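Local coordinates for dual specificity protein phosphatase 18 (Homo sapiens, PDB 2ESB) that removes phosphate from tyrosine, serine and threonine residues of proteins, preferring phosphotyrosine and doubly phosphorylated MAP-kinase peptides over phosphothreonine, at residues S26-G32 and R99-A105; I46-I50 and H89-V93; M125-D129 and L151-E155. All blocks are in the same frame, centred on the assembly; numbering follows the deposited sequence.

Contact 1 (S26-G32 and R99-A105); sequences SLYISNG and RTLLHCA
Tyr28 and Arg99 meet through their polar ends. The phenol ring and the guanidinium lie nearly in one plane, 13° apart, and Arg99 NH1 donates to Tyr28 OH at 2.8 Å, edge on to the guanidinium. The chain of Arg99 is extended from CG to NE, which carries NH1 out to the hydroxyl, while its CD lies 3.9 Å from Tyr28 CE1 at the ring edge. With CG anti to the carbonyl carbon (chi1 -59°), the ring of Tyr28 also brings an edge to Thr100 O. A phenylalanine here would probably keep much of this ring packing but leave Arg99 NH1 without its acceptor and the guanidinium freer to swing. Next along the same face, Leu101 CD1 fits between Tyr28 CB and Ser30 OG, 3.5 Å from the latter. Leu27 and Leu102 take the opposite face, where their CD1 methyls touch at 4.0 Å beneath Ile90 of helix 83-95. Between the faces the backbones pair in parallel register: Thr100 N reaches Ser26 O at 2.8 Å in a nearly straight bond, and Leu102 N reaches Tyr28 O at 2.9 Å. Beyond the strands, Gly32 N donates to Ala105 O. His103 ND1 holds Cys104 O at 3.0 Å, almost in the ring plane. Strand 100-103, paired here with 27-30, leads straight into Cys104, the predicted phosphocysteine nucleophile, at the start of the P-loop of protein tyrosine phosphatases.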
loop_
_atom_site.group_PDB
_atom_site.type_symbol
_atom_site.label_atom_id
_atom_site.label_comp_id
_atom_site.label_asym_id
_atom_site.label_seq_id
_atom_site.Cartn_x
_atom_site.Cartn_y
_atom_site.Cartn_z
ATOM N N SER A 26 11.332 -5.152 -4.896
ATOM C CA SER A 26 10.260 -5.955 -5.491
ATOM C C SER A 26 8.844 -5.419 -5.284
ATOM O O SER A 26 7.861 -6.147 -5.482
ATOM C CB SER A 26 10.310 -7.377 -4.938
ATOM O OG SER A 26 9.872 -7.394 -3.592
ATOM N N LEU A 27 8.724 -4.169 -4.862
ATOM C CA LEU A 27 7.401 -3.600 -4.648
ATOM C C LEU A 27 7.288 -2.212 -5.241
ATOM O O LEU A 27 8.206 -1.398 -5.105
ATOM C CB LEU A 27 7.084 -3.537 -3.158
ATOM C CG LEU A 27 5.711 -2.947 -2.811
ATOM C CD1 LEU A 27 4.606 -3.867 -3.331
ATOM C CD2 LEU A 27 5.608 -2.780 -1.285
ATOM N N TYR A 28 6.157 -1.961 -5.899
ATOM C CA TYR A 28 5.857 -0.675 -6.530
ATOM C C TYR A 28 4.426 -0.253 -6.189
ATOM O O TYR A 28 3.585 -1.088 -5.848
ATOM C CB TYR A 28 5.945 -0.786 -8.054
ATOM C CG TYR A 28 7.280 -1.230 -8.613
ATOM C CD1 TYR A 28 7.715 -2.545 -8.464
ATOM C CD2 TYR A 28 8.086 -0.342 -9.333
ATOM C CE1 TYR A 28 8.916 -2.976 -9.021
ATOM C CE2 TYR A 28 9.302 -0.762 -9.899
ATOM C CZ TYR A 28 9.703 -2.079 -9.736
ATOM O OH TYR A 28 10.884 -2.516 -10.275
ATOM N N ILE A 29 4.149 1.042 -6.299
ATOM C CA ILE A 29 2.801 1.567 -6.068
ATOM C C ILE A 29 2.439 2.446 -7.267
ATOM O O ILE A 29 3.299 3.151 -7.803
ATOM C CB ILE A 29 2.705 2.480 -4.827
ATOM C CG1 ILE A 29 2.986 1.696 -3.544
ATOM C CG2 ILE A 29 1.307 3.084 -4.760
ATOM C CD1 ILE A 29 3.048 2.602 -2.303
ATOM N N SER A 30 1.182 2.424 -7.692
ATOM C CA SER A 30 0.787 3.271 -8.821
ATOM C C SER A 30 -0.701 3.559 -8.811
ATOM O O SER A 30 -1.444 3.051 -7.962
ATOM C CB SER A 30 1.143 2.602 -10.160
ATOM O OG SER A 30 0.139 1.666 -10.544
ATOM N N ASN A 31 -1.140 4.389 -9.752
ATOM C CA ASN A 31 -2.557 4.686 -9.865
ATOM C C ASN A 31 -3.149 3.644 -10.825
ATOM O O ASN A 31 -2.438 2.742 -11.291
ATOM C CB ASN A 31 -2.778 6.109 -10.391
ATOM C CG ASN A 31 -2.287 6.288 -11.804
ATOM O OD1 ASN A 31 -1.705 5.377 -12.391
ATOM N ND2 ASN A 31 -2.519 7.470 -12.366
ATOM N N GLY A 32 -4.443 3.758 -11.115
ATOM C CA GLY A 32 -5.089 2.797 -11.992
ATOM C C GLY A 32 -4.675 2.838 -13.449
ATOM O O GLY A 32 -4.742 1.824 -14.145
ATOM N N ARG A 99 8.090 -9.505 -8.867
ATOM C CA ARG A 99 7.911 -8.139 -8.383
ATOM C C ARG A 99 6.417 -7.826 -8.330
ATOM O O ARG A 99 5.653 -8.214 -9.215
ATOM C CB ARG A 99 8.620 -7.138 -9.298
ATOM C CG ARG A 99 10.120 -7.345 -9.368
ATOM C CD ARG A 99 10.808 -6.202 -10.100
ATOM N NE ARG A 99 12.190 -6.560 -10.412
ATOM C CZ ARG A 99 13.105 -5.717 -10.876
ATOM N NH1 ARG A 99 12.794 -4.445 -11.083
ATOM N NH2 ARG A 99 14.332 -6.153 -11.143
ATOM N N THR A 100 6.015 -7.102 -7.297
ATOM C CA THR A 100 4.613 -6.781 -7.109
ATOM C C THR A 100 4.269 -5.309 -7.283
ATOM O O THR A 100 5.004 -4.433 -6.824
ATOM C CB THR A 100 4.165 -7.200 -5.685
ATOM O OG1 THR A 100 4.434 -8.597 -5.483
ATOM C CG2 THR A 100 2.685 -6.937 -5.477
ATOM N N LEU A 101 3.146 -5.052 -7.961
ATOM C CA LEU A 101 2.621 -3.703 -8.112
ATOM C C LEU A 101 1.339 -3.649 -7.297
ATOM O O LEU A 101 0.399 -4.432 -7.526
ATOM C CB LEU A 101 2.266 -3.344 -9.571
ATOM C CG LEU A 101 1.418 -2.058 -9.720
ATOM C CD1 LEU A 101 2.221 -0.816 -9.271
ATOM C CD2 LEU A 101 0.968 -1.883 -11.173
ATOM N N LEU A 102 1.317 -2.756 -6.319
ATOM C CA LEU A 102 0.127 -2.525 -5.517
ATOM C C LEU A 102 -0.464 -1.262 -6.130
ATOM O O LEU A 102 0.257 -0.289 -6.291
ATOM C CB LEU A 102 0.489 -2.183 -4.071
ATOM C CG LEU A 102 0.621 -3.265 -3.014
ATOM C CD1 LEU A 102 1.161 -2.628 -1.728
ATOM C CD2 LEU A 102 -0.751 -3.922 -2.790
ATOM N N HIS A 103 -1.753 -1.263 -6.467
ATOM C CA HIS A 103 -2.380 -0.057 -7.000
ATOM C C HIS A 103 -3.834 0.038 -6.551
ATOM O O HIS A 103 -4.435 -0.939 -6.103
ATOM C CB HIS A 103 -2.332 -0.033 -8.535
ATOM C CG HIS A 103 -3.389 -0.870 -9.194
ATOM N ND1 HIS A 103 -4.647 -0.387 -9.489
ATOM C CD2 HIS A 103 -3.367 -2.154 -9.634
ATOM C CE1 HIS A 103 -5.351 -1.333 -10.086
ATOM N NE2 HIS A 103 -4.598 -2.415 -10.188
ATOM N N CYS A 104 -4.381 1.237 -6.638
ATOM C CA CYS A 104 -5.780 1.452 -6.321
ATOM C C CYS A 104 -6.237 2.406 -7.429
ATOM O O CYS A 104 -5.791 2.253 -8.575
ATOM C CB CYS A 104 -5.958 2.011 -4.893
ATOM S SG CYS A 104 -4.914 3.404 -4.393
ATOM N N ALA A 105 -7.112 3.362 -7.148
ATOM C CA ALA A 105 -7.532 4.256 -8.224
ATOM C C ALA A 105 -6.500 5.358 -8.449
ATOM O O ALA A 105 -6.064 5.591 -9.579
ATOM C CB ALA A 105 -8.913 4.863 -7.918
HETATM O O HOH W 1 6.873 -8.675 -4.339
#

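Contact 2 (I46-I50 and H89-V93); sequences ITMVI and HIHSV
The imidazole of His89 is approached at its edge by Met48, whose SD lies 4.4 Å from the ring centroid and 74° off the ring normal. This is a Met-aromatic contact near the ring plane, and the sulfur is 3.3 Å from His89 CE1. The methyl rises out of the ring plane, with Met48 CE 3.6 Å from His89 CE1, while the sulfur stays edge-on. Ile50 CD1 comes to the ring obliquely, and Met67 of strand 65-68 also touches His89. Met48 leaves the strand with CG anti to the backbone N (chi1 -177°), then bends at chi2 and chi3, a course that lays CG, SD and CE past the CE1 corner of the imidazole. One helical turn further on, Val93 crosses the methionine at about a right angle and sets CG2 3.9 Å from Met48 CB. Its other methyl, Val93 CG1, rests 3.9 Å from Thr47 OG1, a hydroxyl that is hydrogen-bonded to Arg99 N. Deeper in, Ile50 CD1 meets Ile90 CG1 at 4.2 Å. Helix 83-95 thus packs over strand 48-51, the short segments running nearly antiparallel at 169° with axes 10.5 Å apart, as helix and sheet pack in an alpha/beta domain. The contact is dispersive, without hydrogen bonds between the two segments, and the near-planar approach of SD to the CE1 corner is consistent with a modest attraction between the sulfur and the polarised C-H.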
loop_
_atom_site.group_PDB
_atom_site.type_symbol
_atom_site.label_atom_id
_atom_site.label_comp_id
_atom_site.label_asym_id
_atom_site.label_seq_id
_atom_site.Cartn_x
_atom_site.Cartn_y
_atom_site.Cartn_z
ATOM N N ILE A 46 7.108 -6.398 -13.696
ATOM C CA ILE A 46 6.048 -6.706 -12.738
ATOM C C ILE A 46 5.449 -8.091 -13.037
ATOM O O ILE A 46 5.064 -8.374 -14.174
ATOM C CB ILE A 46 4.908 -5.666 -12.802
ATOM C CG1 ILE A 46 5.455 -4.250 -12.584
ATOM C CG2 ILE A 46 3.862 -5.993 -11.745
ATOM C CD1 ILE A 46 6.220 -4.073 -11.284
ATOM N N THR A 47 5.344 -8.941 -12.020
ATOM C CA THR A 47 4.793 -10.289 -12.209
ATOM C C THR A 47 3.516 -10.518 -11.428
ATOM O O THR A 47 2.795 -11.494 -11.668
ATOM C CB THR A 47 5.797 -11.385 -11.779
ATOM O OG1 THR A 47 6.161 -11.198 -10.408
ATOM C CG2 THR A 47 7.042 -11.336 -12.638
ATOM N N MET A 48 3.244 -9.611 -10.494
ATOM C CA MET A 48 2.063 -9.689 -9.648
ATOM C C MET A 48 1.424 -8.307 -9.514
ATOM O O MET A 48 2.105 -7.333 -9.196
ATOM C CB MET A 48 2.450 -10.190 -8.249
ATOM C CG MET A 48 1.259 -10.369 -7.300
ATOM S SD MET A 48 0.253 -11.807 -7.750
ATOM C CE MET A 48 -1.390 -11.220 -7.358
ATOM N N VAL A 49 0.123 -8.231 -9.766
ATOM C CA VAL A 49 -0.612 -6.978 -9.649
ATOM C C VAL A 49 -1.716 -7.141 -8.607
ATOM O O VAL A 49 -2.582 -8.015 -8.727
ATOM C CB VAL A 49 -1.253 -6.563 -10.995
ATOM C CG1 VAL A 49 -2.129 -5.329 -10.790
ATOM C CG2 VAL A 49 -0.155 -6.260 -12.034
ATOM N N ILE A 50 -1.673 -6.306 -7.576
ATOM C CA ILE A 50 -2.667 -6.349 -6.513
ATOM C C ILE A 50 -3.487 -5.065 -6.568
ATOM O O ILE A 50 -3.004 -3.983 -6.250
ATOM C CB ILE A 50 -2.011 -6.477 -5.126
ATOM C CG1 ILE A 50 -1.137 -7.740 -5.080
ATOM C CG2 ILE A 50 -3.096 -6.562 -4.061
ATOM C CD1 ILE A 50 -0.481 -8.024 -3.713
ATOM N N HIS A 89 1.917 -12.115 0.962
ATOM C CA HIS A 89 1.839 -12.375 -0.474
ATOM C C HIS A 89 2.973 -11.621 -1.175
ATOM O O HIS A 89 3.671 -12.175 -2.013
ATOM C CB HIS A 89 0.474 -11.922 -1.011
ATOM C CG HIS A 89 0.149 -12.427 -2.387
ATOM N ND1 HIS A 89 0.926 -12.154 -3.493
ATOM C CD2 HIS A 89 -0.915 -13.131 -2.844
ATOM C CE1 HIS A 89 0.350 -12.659 -4.572
ATOM N NE2 HIS A 89 -0.769 -13.255 -4.205
ATOM N N ILE A 90 3.156 -10.354 -0.827
ATOM C CA ILE A 90 4.221 -9.552 -1.428
ATOM C C ILE A 90 5.572 -10.215 -1.163
ATOM O O ILE A 90 6.417 -10.321 -2.049
ATOM C CB ILE A 90 4.206 -8.121 -0.845
ATOM C CG1 ILE A 90 2.897 -7.430 -1.253
ATOM C CG2 ILE A 90 5.416 -7.333 -1.334
ATOM C CD1 ILE A 90 2.624 -6.148 -0.481
ATOM N N HIS A 91 5.762 -10.664 0.067
ATOM C CA HIS A 91 7.000 -11.328 0.448
ATOM C C HIS A 91 7.223 -12.610 -0.357
ATOM O O HIS A 91 8.331 -12.856 -0.833
ATOM C CB HIS A 91 6.976 -11.660 1.940
ATOM C CG HIS A 91 8.198 -12.383 2.409
ATOM N ND1 HIS A 91 9.455 -11.815 2.382
ATOM C CD2 HIS A 91 8.363 -13.641 2.880
ATOM C CE1 HIS A 91 10.341 -12.695 2.813
ATOM N NE2 HIS A 91 9.705 -13.810 3.120
ATOM N N SER A 92 6.179 -13.423 -0.522
ATOM C CA SER A 92 6.320 -14.672 -1.282
ATOM C C SER A 92 6.707 -14.413 -2.730
ATOM O O SER A 92 7.517 -15.147 -3.297
ATOM C CB SER A 92 5.029 -15.483 -1.250
ATOM O OG SER A 92 4.716 -15.862 0.075
ATOM N N VAL A 93 6.112 -13.385 -3.332
ATOM C CA VAL A 93 6.434 -13.022 -4.712
ATOM C C VAL A 93 7.907 -12.663 -4.779
ATOM O O VAL A 93 8.618 -13.076 -5.698
ATOM C CB VAL A 93 5.592 -11.811 -5.194
ATOM C CG1 VAL A 93 6.103 -11.301 -6.541
ATOM C CG2 VAL A 93 4.137 -12.224 -5.324
#

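Contact 3 (M125-D129 and L151-E155); sequences MSLLD and LIHYE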
loop_
_atom_site.group_PDB
_atom_site.type_symbol
_atom_site.label_atom_id
_atom_site.label_comp_id
_atom_site.label_asym_id
_atom_site.label_seq_id
_atom_site.Cartn_x
_atom_site.Cartn_y
_atom_site.Cartn_z
ATOM N N MET A 125 10.391 -1.790 9.979
ATOM C CA MET A 125 10.303 -0.338 10.067
ATOM C C MET A 125 9.144 0.102 10.944
ATOM O O MET A 125 8.093 -0.532 10.961
ATOM C CB MET A 125 10.130 0.275 8.674
ATOM C CG MET A 125 11.359 0.137 7.780
ATOM S SD MET A 125 11.053 0.665 6.079
ATOM C CE MET A 125 11.533 2.353 6.155
ATOM N N SER A 126 9.347 1.181 11.691
ATOM C CA SER A 126 8.277 1.717 12.524
ATOM C C SER A 126 7.273 2.305 11.531
ATOM O O SER A 126 7.628 2.551 10.372
ATOM C CB SER A 126 8.813 2.834 13.413
ATOM O OG SER A 126 9.298 3.887 12.606
ATOM N N LEU A 127 6.032 2.523 11.967
ATOM C CA LEU A 127 5.030 3.103 11.082
ATOM C C LEU A 127 5.551 4.447 10.586
ATOM O O LEU A 127 5.424 4.785 9.408
ATOM C CB LEU A 127 3.687 3.291 11.812
ATOM C CG LEU A 127 2.533 3.906 10.994
ATOM C CD1 LEU A 127 2.327 3.113 9.687
ATOM C CD2 LEU A 127 1.235 3.905 11.827
ATOM N N LEU A 128 6.155 5.215 11.485
ATOM C CA LEU A 128 6.694 6.520 11.104
ATOM C C LEU A 128 7.762 6.393 10.010
ATOM O O LEU A 128 7.726 7.119 9.005
ATOM C CB LEU A 128 7.300 7.225 12.327
ATOM C CG LEU A 128 7.967 8.589 12.088
ATOM C CD1 LEU A 128 6.953 9.571 11.534
ATOM C CD2 LEU A 128 8.554 9.123 13.393
ATOM N N ASP A 129 8.711 5.480 10.200
ATOM C CA ASP A 129 9.778 5.311 9.208
ATOM C C ASP A 129 9.241 4.733 7.903
ATOM O O ASP A 129 9.700 5.095 6.820
ATOM C CB ASP A 129 10.914 4.429 9.750
ATOM C CG ASP A 129 11.752 5.138 10.820
ATOM O OD1 ASP A 129 11.655 6.378 10.944
ATOM O OD2 ASP A 129 12.517 4.455 11.536
ATOM N N LEU A 151 -3.565 1.226 10.843
ATOM C CA LEU A 151 -2.109 1.044 10.767
ATOM C C LEU A 151 -1.462 1.199 12.146
ATOM O O LEU A 151 -0.527 0.480 12.492
ATOM C CB LEU A 151 -1.501 2.042 9.775
ATOM C CG LEU A 151 -1.760 1.730 8.297
ATOM C CD1 LEU A 151 -1.365 2.930 7.440
ATOM C CD2 LEU A 151 -0.974 0.492 7.878
ATOM N N ILE A 152 -1.967 2.134 12.936
ATOM C CA ILE A 152 -1.453 2.340 14.290
ATOM C C ILE A 152 -1.746 1.093 15.133
ATOM O O ILE A 152 -0.894 0.625 15.897
ATOM C CB ILE A 152 -2.104 3.602 14.922
ATOM C CG1 ILE A 152 -1.496 4.855 14.283
ATOM C CG2 ILE A 152 -1.894 3.623 16.438
ATOM C CD1 ILE A 152 -2.247 6.144 14.599
ATOM N N HIS A 153 -2.944 0.538 14.990
ATOM C CA HIS A 153 -3.286 -0.673 15.740
ATOM C C HIS A 153 -2.373 -1.835 15.306
ATOM O O HIS A 153 -1.897 -2.611 16.133
ATOM C CB HIS A 153 -4.752 -1.039 15.515
ATOM C CG HIS A 153 -5.168 -2.301 16.203
ATOM N ND1 HIS A 153 -5.269 -3.509 15.547
ATOM C CD2 HIS A 153 -5.485 -2.548 17.497
ATOM C CE1 HIS A 153 -5.633 -4.446 16.405
ATOM N NE2 HIS A 153 -5.770 -3.889 17.595
ATOM N N TYR A 154 -2.115 -1.939 14.008
ATOM C CA TYR A 154 -1.249 -2.997 13.481
ATOM C C TYR A 154 0.190 -2.788 13.970
ATOM O O TYR A 154 0.875 -3.746 14.316
ATOM C CB TYR A 154 -1.305 -2.990 11.953
ATOM C CG TYR A 154 -0.610 -4.144 11.274
ATOM C CD1 TYR A 154 -0.873 -5.457 11.644
ATOM C CD2 TYR A 154 0.276 -3.922 10.225
ATOM C CE1 TYR A 154 -0.268 -6.531 10.989
ATOM C CE2 TYR A 154 0.885 -4.996 9.552
ATOM C CZ TYR A 154 0.605 -6.295 9.945
ATOM O OH TYR A 154 1.191 -7.364 9.304
ATOM N N GLU A 155 0.651 -1.540 13.991
ATOM C CA GLU A 155 1.998 -1.254 14.474
ATOM C C GLU A 155 2.120 -1.729 15.915
ATOM O O GLU A 155 3.116 -2.356 16.290
ATOM C CB GLU A 155 2.312 0.246 14.425
ATOM C CG GLU A 155 3.742 0.553 14.881
ATOM C CD GLU A 155 4.069 2.033 14.969
ATOM O OE1 GLU A 155 5.255 2.379 14.782
ATOM O OE2 GLU A 155 3.169 2.853 15.242
#
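Leu127 lies in the first turn of helix 127-137 and packs on helix 145-159, in the helical part of the phosphatase domain. From its CB the side chain first meets the carboxylate of Glu155, with Leu127 CB 3.4 Å from Glu155 CD. CG stands anti to the backbone N (chi1 180°), a torsion that places the two methyls against the preceding turn of the partner helix. There Leu127 CD1 sits 4.0 Å from Leu151 CB. Leu127 CD2 goes further across, to 3.8 Å from Ile152 CG1, and it also touches Leu151 CB. The leucine crosses both of these side chains at about a right angle, so that CD2 rests against both while CD1 meets Leu151 alone. Met120 of helix 110-122 and Val164 touch Leu127 too, so a third helix and a loop share in its burial.

The polar half of the contact belongs to the same helix start. Ser126 is the N-cap, its OG accepting from Asp129 N at 2.9 Å. Glu155, extended from its backbone to the carboxylate, supplies a second acceptor there. Its two oxygens have further partners, Thr163 for OE1 and Asn162 for OE2, which should limit the rotation of the group; the N-terminal end of the helix dipole would probably favour the charged form. Leu127 N donates to Glu155 OE1 at 2.9 Å with an N-H...O angle of 164°, reaching that oxygen from above the carboxylate plane, 63° out of it.

Overall arrangement
From the N terminus, strand 27-30 enters the sheet early and pairs with strand 100-103, so contact 1 closes a long loop, with 66 residues between its segments. Contact 2 closes a loop of 38 residues nested inside that one: strand 48-51 is covered by helix 83-95 just before the chain turns into strand 100-103. The two contacts touch, with centres 10 Å apart, because strands 48-51 and 100-103 are neighbours; Leu101 N and Met48 O, 2.8 Å apart, are probably hydrogen-bonded. Contact 3 follows in series, after helix 110-122, and closes a shorter loop of 21 residues, joining helices 127-137 and 145-159. Its centre lies about 20 Å from that of contact 1, across the middle of the chain, with no direct touch.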